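Local coordinates for fibronectin-binding protein (Streptococcus pyogenes, PDB 5A0L), which probably attaches the streptococcal surface covalently to a host protein through the internal thioester of this N-terminal adhesin domain, at residues G27-A30 / R31-N34; G117-D120 / L121-I124; E148-R152 / N153-S157. All coordinates share one frame; numbering follows the deposited sequence.

Contact 1: G27-A30 / R31-N34. With ZN (zinc ion), chain C.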
ATOM      1  N   GLY A  27     -11.869  12.139   6.384  1.00 22.54           N
ATOM      2  CA  GLY A  27     -12.655  12.950   5.454  1.00 23.62           C
ATOM      3  C   GLY A  27     -13.877  12.265   4.862  1.00 24.67           C
ATOM      4  O   GLY A  27     -14.252  11.147   5.258  1.00 25.23           O
ATOM      5  N   ILE A  28     -14.506  12.933   3.896  1.00 27.68           N
ATOM      6  CA  ILE A  28     -15.811  12.521   3.400  1.00 30.38           C
ATOM      7  C   ILE A  28     -15.800  11.705   2.108  1.00 31.86           C
ATOM      8  O   ILE A  28     -16.858  11.274   1.647  1.00 35.30           O
ATOM      9  CB  ILE A  28     -16.743  13.751   3.207  1.00 31.49           C
ATOM     10  CG1 ILE A  28     -16.263  14.660   2.069  1.00 32.21           C
ATOM     11  CG2 ILE A  28     -16.853  14.545   4.504  1.00 34.73           C
ATOM     12  CD1 ILE A  28     -17.244  15.738   1.657  1.00 37.47           C
ATOM     13  N   PHE A  29     -14.626  11.494   1.520  1.00 26.25           N
ATOM     14  CA  PHE A  29     -14.541  10.855   0.210  1.00 27.90           C
ATOM     15  C   PHE A  29     -14.166   9.391   0.367  1.00 28.38           C
ATOM     16  O   PHE A  29     -13.055   9.049   0.786  1.00 26.59           O
ATOM     17  CB  PHE A  29     -13.557  11.599  -0.703  1.00 26.44           C
ATOM     18  CG  PHE A  29     -13.897  13.059  -0.887  1.00 30.55           C
ATOM     19  CD1 PHE A  29     -15.015  13.450  -1.628  1.00 37.30           C
ATOM     20  CD2 PHE A  29     -13.114  14.055  -0.292  1.00 34.50           C
ATOM     21  CE1 PHE A  29     -15.322  14.791  -1.786  1.00 43.11           C
ATOM     22  CE2 PHE A  29     -13.431  15.398  -0.439  1.00 45.97           C
ATOM     23  CZ  PHE A  29     -14.537  15.768  -1.188  1.00 55.30           C
ATOM     24  N   ALA A  30     -15.119   8.529   0.037  1.00 31.24           N
ATOM     25  CA  ALA A  30     -14.976   7.088   0.248  1.00 29.66           C
ATOM     26  C   ALA A  30     -13.835   6.463  -0.543  1.00 27.22           C
ATOM     27  O   ALA A  30     -13.374   5.367  -0.212  1.00 27.45           O
ATOM     28  CB  ALA A  30     -16.280   6.386  -0.093  1.00 34.34           C
ATOM     29  N   ARG A  31     -13.389   7.149  -1.593  1.00 26.59           N
ATOM     30  CA  ARG A  31     -12.264   6.661  -2.399  1.00 24.18           C
ATOM     31  C   ARG A  31     -10.925   6.625  -1.645  1.00 20.12           C
ATOM     32  O   ARG A  31      -9.994   5.930  -2.053  1.00 22.78           O
ATOM     33  CB  ARG A  31     -12.107   7.493  -3.684  1.00 27.88           C
ATOM     34  CG  ARG A  31     -11.746   8.957  -3.486  1.00 26.85           C
ATOM     35  CD  ARG A  31     -11.593   9.617  -4.837  1.00 32.54           C
ATOM     36  NE  ARG A  31     -11.299  11.032  -4.687  1.00 36.24           N
ATOM     37  CZ  ARG A  31     -12.209  11.995  -4.579  1.00 34.00           C
ATOM     38  NH1 ARG A  31     -13.518  11.716  -4.595  1.00 36.97           N
ATOM     39  NH2 ARG A  31     -11.803  13.254  -4.439  1.00 43.58           N
ATOM     40  N   TYR A  32     -10.825   7.405  -0.568  1.00 17.33           N
ATOM     41  CA  TYR A  32      -9.572   7.555   0.147  1.00 15.78           C
ATOM     42  C   TYR A  32      -9.485   6.727   1.419  1.00 15.58           C
ATOM     43  O   TYR A  32     -10.466   6.556   2.136  1.00 16.84           O
ATOM     44  CB  TYR A  32      -9.302   9.004   0.531  1.00 16.17           C
ATOM     45  CG  TYR A  32      -9.141   9.966  -0.630  1.00 16.07           C
ATOM     46  CD1 TYR A  32      -8.315   9.667  -1.716  1.00 15.54           C
ATOM     47  CD2 TYR A  32      -9.747  11.195  -0.616  1.00 20.25           C
ATOM     48  CE1 TYR A  32      -8.126  10.545  -2.760  1.00 16.27           C
ATOM     49  CE2 TYR A  32      -9.584  12.079  -1.661  1.00 20.98           C
ATOM     50  CZ  TYR A  32      -8.766  11.747  -2.727  1.00 18.50           C
ATOM     51  OH  TYR A  32      -8.661  12.619  -3.767  1.00 23.51           O
ATOM     52  N   HIS A  33      -8.279   6.237   1.658  1.00 15.07           N
ATOM     53  CA  HIS A  33      -7.867   5.642   2.908  0.60 14.23           C
ATOM     54  C   HIS A  33      -6.447   6.128   3.227  1.00 13.73           C
ATOM     55  O   HIS A  33      -5.694   6.539   2.313  1.00 15.46           O
ATOM     56  CB  HIS A  33      -7.900   4.098   2.853  0.60 16.15           C
ATOM     57  CG  HIS A  33      -9.247   3.541   2.544  0.60 17.26           C
ATOM     58  ND1 HIS A  33      -9.674   3.313   1.259  0.60 18.73           N
ATOM     59  CD2 HIS A  33     -10.294   3.245   3.345  0.60 18.96           C
ATOM     60  CE1 HIS A  33     -10.907   2.850   1.280  0.60 21.02           C
ATOM     61  NE2 HIS A  33     -11.314   2.809   2.533  0.60 19.35           N
ATOM     62  N   ASN A  34      -6.050   6.052   4.491  1.00 13.33           N
ATOM     63  CA  ASN A  34      -4.686   6.382   4.868  1.00 13.07           C
ATOM     64  C   ASN A  34      -4.312   5.495   6.032  1.00 14.02           C
ATOM     65  O   ASN A  34      -4.498   5.827   7.203  1.00 14.02           O
ATOM     66  CB  ASN A  34      -4.556   7.872   5.179  1.00 15.19           C
ATOM     67  CG  ASN A  34      -3.121   8.277   5.386  1.00 16.24           C
ATOM     68  OD1 ASN A  34      -2.238   7.435   5.519  1.00 16.05           O
ATOM     69  ND2 ASN A  34      -2.875   9.563   5.367  1.00 22.43           N
TER
HETATM   70 ZN    ZN C1271     -13.392   2.360   3.048  0.60 21.68          ZN
HETATM   71  O   HOH W   1     -13.028   6.682   3.233  1.00 38.89           O
HETATM   72  O   HOH W   2     -14.242   3.453   1.358  0.60 31.30           O
HETATM   73  O   HOH W   3     -15.464   1.890   3.467  0.60 30.93           O
HETATM   74  O   HOH W   4     -13.465   0.514   2.064  0.60 26.26           O
HETATM   75  O   HOH W   5     -13.721   4.102   4.197  0.60 24.49           O
HETATM   76  O   HOH W   6     -13.019   1.290   4.795  0.60 23.06           O
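Phe29 and Arg31, on either side of Ala30 in the sequence, run alongside each other in the same direction within a type I beta turn from Phe29 to Tyr32. The guanidinium group leans over one face of the Phe29 ring, the planes 35° apart; Arg31 NH1 is 3.7 Å from Phe29 CD1, while NH2 sits toward the rim. Ile28 CG1 lies over the opposite face of the same ring. Arg31 CG is wedged between its own backbone N and carbonyl carbon (chi1 64°), and from there the chain runs extended to NE, with CG over the centre of the Tyr32 ring. Tyr32 OH accepts a bond from Arg31 NH2 at 3.3 Å, close to the guanidinium plane, and a weak one from NE. NH1 forms a salt bridge with Glu155, and Tyr32 OH also bonds to Asn122. The turn is closed by Tyr32 N to Phe29 O, 3.1 Å and 167° at the hydrogen. Beyond Ala30, whose O receives a bond from a zinc-bound water, His33 NE2 in the conformer described binds the zinc ion at 2.2 Å; five waters complete its six ligands. Arg31 is thus steadied by ring face, phenolic oxygen and carboxylate, the last probably balancing its charge.

Contact 2: G117-D120 / L121-I124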
ATOM      1  N   GLY A 117       4.194  16.370  -6.908  1.00 16.46           N
ATOM      2  CA  GLY A 117       3.020  17.198  -7.153  1.00 20.07           C
ATOM      3  C   GLY A 117       1.683  16.554  -6.890  1.00 17.04           C
ATOM      4  O   GLY A 117       0.658  17.201  -7.017  1.00 19.16           O
ATOM      5  N   ILE A 118       1.680  15.256  -6.600  1.00 15.99           N
ATOM      6  CA  ILE A 118       0.437  14.542  -6.300  1.00 15.10           C
ATOM      7  C   ILE A 118       0.132  14.709  -4.812  1.00 14.93           C
ATOM      8  O   ILE A 118       0.973  14.449  -3.979  1.00 16.75           O
ATOM      9  CB  ILE A 118       0.539  13.042  -6.702  1.00 14.63           C
ATOM     10  CG1 ILE A 118       0.878  12.911  -8.179  1.00 15.24           C
ATOM     11  CG2 ILE A 118      -0.772  12.359  -6.380  1.00 13.91           C
ATOM     12  CD1 ILE A 118       1.051  11.487  -8.671  1.00 14.84           C
ATOM     13  N   GLU A 119      -1.089  15.162  -4.514  1.00 14.98           N
ATOM     14  CA  GLU A 119      -1.498  15.336  -3.144  1.00 16.62           C
ATOM     15  C   GLU A 119      -1.414  13.997  -2.411  1.00 15.42           C
ATOM     16  O   GLU A 119      -1.669  12.945  -3.007  1.00 14.84           O
ATOM     17  CB  GLU A 119      -2.924  15.887  -3.081  1.00 16.73           C
ATOM     18  CG  GLU A 119      -3.067  17.280  -3.653  1.00 18.94           C
ATOM     19  CD  GLU A 119      -4.495  17.732  -3.881  1.00 26.08           C
ATOM     20  OE1 GLU A 119      -5.455  17.036  -3.479  1.00 28.88           O
ATOM     21  OE2 GLU A 119      -4.660  18.816  -4.466  1.00 30.54           O
ATOM     22  N   ASP A 120      -1.105  14.025  -1.120  1.00 14.82           N
ATOM     23  CA  ASP A 120      -0.824  12.803  -0.367  1.00 14.73           C
ATOM     24  C   ASP A 120      -1.916  11.721  -0.548  1.00 14.69           C
ATOM     25  O   ASP A 120      -1.586  10.564  -0.803  1.00 14.07           O
ATOM     26  CB  ASP A 120      -0.674  13.094   1.113  1.00 17.15           C
ATOM     27  CG  ASP A 120       0.554  13.923   1.432  1.00 22.22           C
ATOM     28  OD1 ASP A 120       1.381  14.200   0.543  1.00 25.32           O
ATOM     29  OD2 ASP A 120       0.658  14.328   2.597  1.00 34.21           O
ATOM     30  N   LEU A 121      -3.188  12.071  -0.401  1.00 13.76           N
ATOM     31  CA  LEU A 121      -4.218  11.024  -0.472  1.00 13.25           C
ATOM     32  C   LEU A 121      -4.315  10.449  -1.868  1.00 13.09           C
ATOM     33  O   LEU A 121      -4.625   9.256  -2.023  1.00 13.22           O
ATOM     34  CB  LEU A 121      -5.561  11.578   0.012  1.00 16.29           C
ATOM     35  CG  LEU A 121      -5.651  11.826   1.519  1.00 16.06           C
ATOM     36  CD1 LEU A 121      -6.861  12.694   1.884  1.00 18.87           C
ATOM     37  CD2 LEU A 121      -5.671  10.526   2.318  1.00 17.69           C
ATOM     38  N   ASN A 122      -4.096  11.269  -2.890  1.00 13.22           N
ATOM     39  CA  ASN A 122      -4.041  10.766  -4.262  1.00 12.99           C
ATOM     40  C   ASN A 122      -2.792   9.895  -4.525  1.00 12.38           C
ATOM     41  O   ASN A 122      -2.872   8.940  -5.310  1.00 13.10           O
ATOM     42  CB  ASN A 122      -4.091  11.918  -5.265  1.00 14.20           C
ATOM     43  CG  ASN A 122      -5.427  12.617  -5.293  1.00 14.44           C
ATOM     44  OD1 ASN A 122      -6.462  12.002  -5.047  1.00 15.86           O
ATOM     45  ND2 ASN A 122      -5.411  13.922  -5.614  1.00 15.43           N
ATOM     46  N   ALA A 123      -1.684  10.239  -3.890  1.00 12.38           N
ATOM     47  CA  ALA A 123      -0.443   9.494  -4.058  1.00 12.05           C
ATOM     48  C   ALA A 123      -0.602   8.118  -3.408  1.00 12.51           C
ATOM     49  O   ALA A 123      -0.121   7.095  -3.951  1.00 12.22           O
ATOM     50  CB  ALA A 123       0.717  10.257  -3.478  1.00 13.19           C
ATOM     51  N   ILE A 124      -1.216   8.079  -2.228  1.00 12.15           N
ATOM     52  CA  ILE A 124      -1.538   6.793  -1.573  1.00 11.91           C
ATOM     53  C   ILE A 124      -2.447   5.983  -2.505  1.00 12.02           C
ATOM     54  O   ILE A 124      -2.226   4.784  -2.698  1.00 12.14           O
ATOM     55  CB  ILE A 124      -2.200   7.070  -0.211  1.00 11.96           C
ATOM     56  CG1 ILE A 124      -1.181   7.635   0.776  1.00 14.51           C
ATOM     57  CG2 ILE A 124      -2.832   5.802   0.359  1.00 12.38           C
ATOM     58  CD1 ILE A 124      -1.780   8.224   2.030  1.00 15.87           C
TER
HETATM   59  O   HOH W   7      -7.490  16.074  -5.476  1.00 30.60           O
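This is a helix N-terminus: the loop residues Ile118 and Glu119 meet the first turn of helix 120-135, with Glu119 at the N-cap position. The helix packs between helix 158-172, which touches Ile118 and Asn122, and strand 45-49 of the beta barrel, which touches Ile124. Two backbone bonds start the helix, Ala123 N to Glu119 O at 2.8 Å and Ile124 N to Asp120 O at 2.9 Å, the second the straighter at 169°. Ile118 tucks back under the turn through its CG2 branch, which lies 3.5 Å from Asn122 CB and 3.9 Å from Ala123 CB. With CG1 beside the backbone N (chi1 -57°), CG2 is the methyl turned to the helix, and Ile118 also reaches Leu163 and Ala167. Glu119 runs extended beside Asn122, with carboxylate and amide planes 16° apart, nearly parallel. Their nearest polar ends, Glu119 OE1 and Asn122 ND2, are 3.8 Å apart and are joined by a water that donates to OE1 and accepts from ND2, each at 3.0 Å. Asn122 ND2 also donates to Gln160 OE1, and Asn122 OD1 bonds to Tyr32 OH. Gln160 bonds the loop as well, through Gly117 O and Glu119 N. The buried amide of Asn122 is therefore held at both ends, OD1 by a hydroxyl and ND2 by a water and a glutamine oxygen, which should fix its rotation and satisfies a polar group in a buried residue.

Contact 3: E148-R152 / N153-S157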
ATOM      1  N   GLU A 148     -11.704   9.254 -14.299  1.00 16.75           N
ATOM      2  CA  GLU A 148     -12.402  10.205 -15.136  1.00 17.11           C
ATOM      3  C   GLU A 148     -13.740  10.633 -14.503  1.00 18.98           C
ATOM      4  O   GLU A 148     -14.190  11.764 -14.699  1.00 20.00           O
ATOM      5  CB  GLU A 148     -12.611   9.647 -16.538  1.00 18.61           C
ATOM      6  CG  GLU A 148     -13.120  10.666 -17.547  1.00 20.20           C
ATOM      7  CD  GLU A 148     -12.177  11.819 -17.882  1.00 23.89           C
ATOM      8  OE1 GLU A 148     -10.997  11.813 -17.517  1.00 26.01           O
ATOM      9  OE2 GLU A 148     -12.664  12.734 -18.571  1.00 31.95           O
ATOM     10  N   ARG A 149     -14.420   9.715 -13.796  1.00 16.84           N
ATOM     11  CA  ARG A 149     -15.659  10.095 -13.136  1.00 19.36           C
ATOM     12  C   ARG A 149     -15.407  11.243 -12.149  1.00 18.67           C
ATOM     13  O   ARG A 149     -16.152  12.244 -12.117  1.00 21.07           O
ATOM     14  CB  ARG A 149     -16.298   8.908 -12.439  1.00 21.37           C
ATOM     15  CG  ARG A 149     -17.670   9.227 -11.864  1.00 23.51           C
ATOM     16  CD  ARG A 149     -18.330   7.992 -11.243  1.00 23.81           C
ATOM     17  NE  ARG A 149     -18.710   7.003 -12.256  1.00 24.30           N
ATOM     18  CZ  ARG A 149     -19.211   5.800 -11.979  1.00 25.06           C
ATOM     19  NH1 ARG A 149     -19.400   5.437 -10.717  1.00 27.30           N
ATOM     20  NH2 ARG A 149     -19.506   4.956 -12.955  1.00 27.24           N
ATOM     21  N   GLU A 150     -14.344  11.117 -11.357  1.00 19.63           N
ATOM     22  CA  GLU A 150     -13.931  12.188 -10.456  1.00 21.22           C
ATOM     23  C   GLU A 150     -13.620  13.515 -11.160  1.00 23.44           C
ATOM     24  O   GLU A 150     -13.971  14.558 -10.659  1.00 24.06           O
ATOM     25  CB  GLU A 150     -12.735  11.744  -9.624  1.00 22.35           C
ATOM     26  CG  GLU A 150     -13.068  10.745  -8.522  1.00 22.37           C
ATOM     27  CD  GLU A 150     -13.266   9.301  -8.942  1.00 24.53           C
ATOM     28  OE1 GLU A 150     -13.035   8.892 -10.107  1.00 23.40           O
ATOM     29  OE2 GLU A 150     -13.654   8.541  -8.038  1.00 35.33           O
ATOM     30  N   VAL A 151     -12.960  13.477 -12.301  1.00 21.41           N
ATOM     31  CA  VAL A 151     -12.667  14.688 -13.054  1.00 22.29           C
ATOM     32  C   VAL A 151     -13.953  15.366 -13.491  1.00 21.92           C
ATOM     33  O   VAL A 151     -14.142  16.572 -13.287  1.00 24.07           O
ATOM     34  CB  VAL A 151     -11.783  14.384 -14.299  1.00 23.42           C
ATOM     35  CG1 VAL A 151     -11.550  15.639 -15.126  1.00 25.50           C
ATOM     36  CG2 VAL A 151     -10.432  13.802 -13.889  1.00 23.83           C
ATOM     37  N   ARG A 152     -14.854  14.597 -14.069  1.00 21.07           N
ATOM     38  CA  ARG A 152     -16.113  15.132 -14.602  0.50 21.71           C
ATOM     39  C   ARG A 152     -16.958  15.772 -13.505  1.00 25.71           C
ATOM     40  O   ARG A 152     -17.656  16.765 -13.722  1.00 29.72           O
ATOM     41  CB  ARG A 152     -16.942  14.030 -15.287  0.50 20.51           C
ATOM     42  CG  ARG A 152     -16.274  13.322 -16.476  0.50 22.62           C
ATOM     43  CD  ARG A 152     -15.852  14.234 -17.618  0.50 28.25           C
ATOM     44  NE  ARG A 152     -15.146  13.464 -18.631  0.50 37.32           N
ATOM     45  CZ  ARG A 152     -15.731  12.572 -19.420  0.50 37.53           C
ATOM     46  NH1 ARG A 152     -17.026  12.372 -19.314  0.50 35.80           N
ATOM     47  NH2 ARG A 152     -15.028  11.883 -20.312  0.50 41.79           N
ATOM     48  N   ASN A 153     -16.907  15.177 -12.325  1.00 22.94           N
ATOM     49  CA  ASN A 153     -17.677  15.672 -11.184  1.00 26.16           C
ATOM     50  C   ASN A 153     -16.981  16.714 -10.307  1.00 26.47           C
ATOM     51  O   ASN A 153     -17.499  17.110  -9.241  1.00 32.52           O
ATOM     52  CB  ASN A 153     -18.093  14.472 -10.352  1.00 28.35           C
ATOM     53  CG  ASN A 153     -19.216  13.712 -11.014  1.00 29.53           C
ATOM     54  OD1 ASN A 153     -19.036  12.629 -11.566  1.00 45.49           O
ATOM     55  ND2 ASN A 153     -20.380  14.329 -11.042  1.00 30.56           N
ATOM     56  N   GLY A 154     -15.823  17.168 -10.764  1.00 25.45           N
ATOM     57  CA  GLY A 154     -15.096  18.240 -10.107  1.00 26.30           C
ATOM     58  C   GLY A 154     -14.451  17.848  -8.798  1.00 29.84           C
ATOM     59  O   GLY A 154     -14.093  18.711  -7.997  1.00 36.61           O
ATOM     60  N   GLU A 155     -14.254  16.548  -8.601  1.00 27.97           N
ATOM     61  CA  GLU A 155     -13.713  16.032  -7.345  1.00 30.73           C
ATOM     62  C   GLU A 155     -12.201  15.935  -7.307  1.00 31.78           C
ATOM     63  O   GLU A 155     -11.599  16.056  -6.228  1.00 38.07           O
ATOM     64  CB  GLU A 155     -14.314  14.689  -6.999  1.00 31.18           C
ATOM     65  CG  GLU A 155     -15.811  14.781  -6.796  1.00 36.13           C
ATOM     66  CD  GLU A 155     -16.420  13.559  -6.169  1.00 41.50           C
ATOM     67  OE1 GLU A 155     -15.707  12.598  -5.826  1.00 48.71           O
ATOM     68  OE2 GLU A 155     -17.651  13.577  -6.011  1.00 57.77           O
ATOM     69  N   ILE A 156     -11.607  15.625  -8.456  1.00 29.88           N
ATOM     70  CA  ILE A 156     -10.175  15.675  -8.618  1.00 28.15           C
ATOM     71  C   ILE A 156      -9.944  16.487  -9.873  1.00 29.54           C
ATOM     72  O   ILE A 156     -10.648  16.305 -10.876  1.00 30.05           O
ATOM     73  CB  ILE A 156      -9.507  14.281  -8.755  1.00 29.11           C
ATOM     74  CG1 ILE A 156      -9.917  13.349  -7.611  1.00 30.34           C
ATOM     75  CG2 ILE A 156      -7.997  14.446  -8.754  1.00 32.68           C
ATOM     76  CD1 ILE A 156      -9.454  11.917  -7.745  1.00 28.89           C
ATOM     77  N   SER A 157      -8.982  17.398  -9.803  1.00 31.98           N
ATOM     78  CA  SER A 157      -8.681  18.237 -10.937  1.00 38.95           C
ATOM     79  C   SER A 157      -8.090  17.392 -12.049  1.00 43.25           C
ATOM     80  O   SER A 157      -7.490  16.311 -11.824  1.00 32.90           O
ATOM     81  CB  SER A 157      -7.729  19.362 -10.548  1.00 38.34           C
ATOM     82  OG  SER A 157      -6.474  18.792 -10.132  1.00 48.21           O
TER
HETATM   83  O   HOH W   8     -12.317  18.218 -12.089  1.00 33.49           O
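Glu150 and Ile156 meet flank to flank where the chain folds back over the end of helix 148-152. Ile156 lays CG1 and CD1 against the aliphatic part of Glu150, with CD1 3.8 Å from Glu150 CB. The Glu150 chain bends at its second torsion (chi2 78°), turning the carboxylate away from this apolar patch. In the backbone, Glu150 O accepts from Glu155 N at 2.9 Å and, weakly, from Ile156 N at 3.4 Å, so one carbonyl holds two successive amides of the returning chain. Val151 O takes Gly154 N at 3.1 Å, the donor standing well above the carbonyl plane, and Asn153 N closes the last helical bond on Arg149 O. Val151 CA comes to 3.4 Å from Ile156 O in a CA-H...O contact, nearly straight at 165°; a water donates to both Val151 O and Ile156 O, bridging helix and loop. Farther out, on the helix itself, Arg152 in the conformer described folds back to Glu148 in a salt bridge, NE to OE2 2.6 Å, on the anti side of the carboxylate and somewhat out of its plane; Glu148 OE1 is paired with Arg165. Arg31 joins Glu155 OE1 in another salt bridge and packs on Ile156, while Val161 of helix 158-172 touches both Val151 and Ile156. Ser157, the N-cap of that helix, bonds through OG to Gln160 N. The left-handed backbone of Gly154 (phi 72°) reverses the chain, and the pair Glu155 N to Glu150 O with Gly154 N to Val151 O defines a Schellman motif, here ending one helix just before the N-cap of the next.

How the contacts relate
The three contacts follow in series along the chain and lie close together, contact 3 on the same side of the chain's centre as each of the others. Contact 1 lies in the loop between barrel strands 19-23 and 35-39, contact 2 at the start of helix 120-135, and contact 3 on helix 148-152 and the turn that leads to helix 158-172. Centres are about 12 Å apart for contacts 1 and 2, and about 15 Å for the other two pairs. Contact 1 connects the other two: its arginine forms a salt bridge with contact 3 and its tyrosine a probable hydrogen bond with contact 2, while Ile156 of contact 3 packs against both. Such links tie the barrel's loop to the helices.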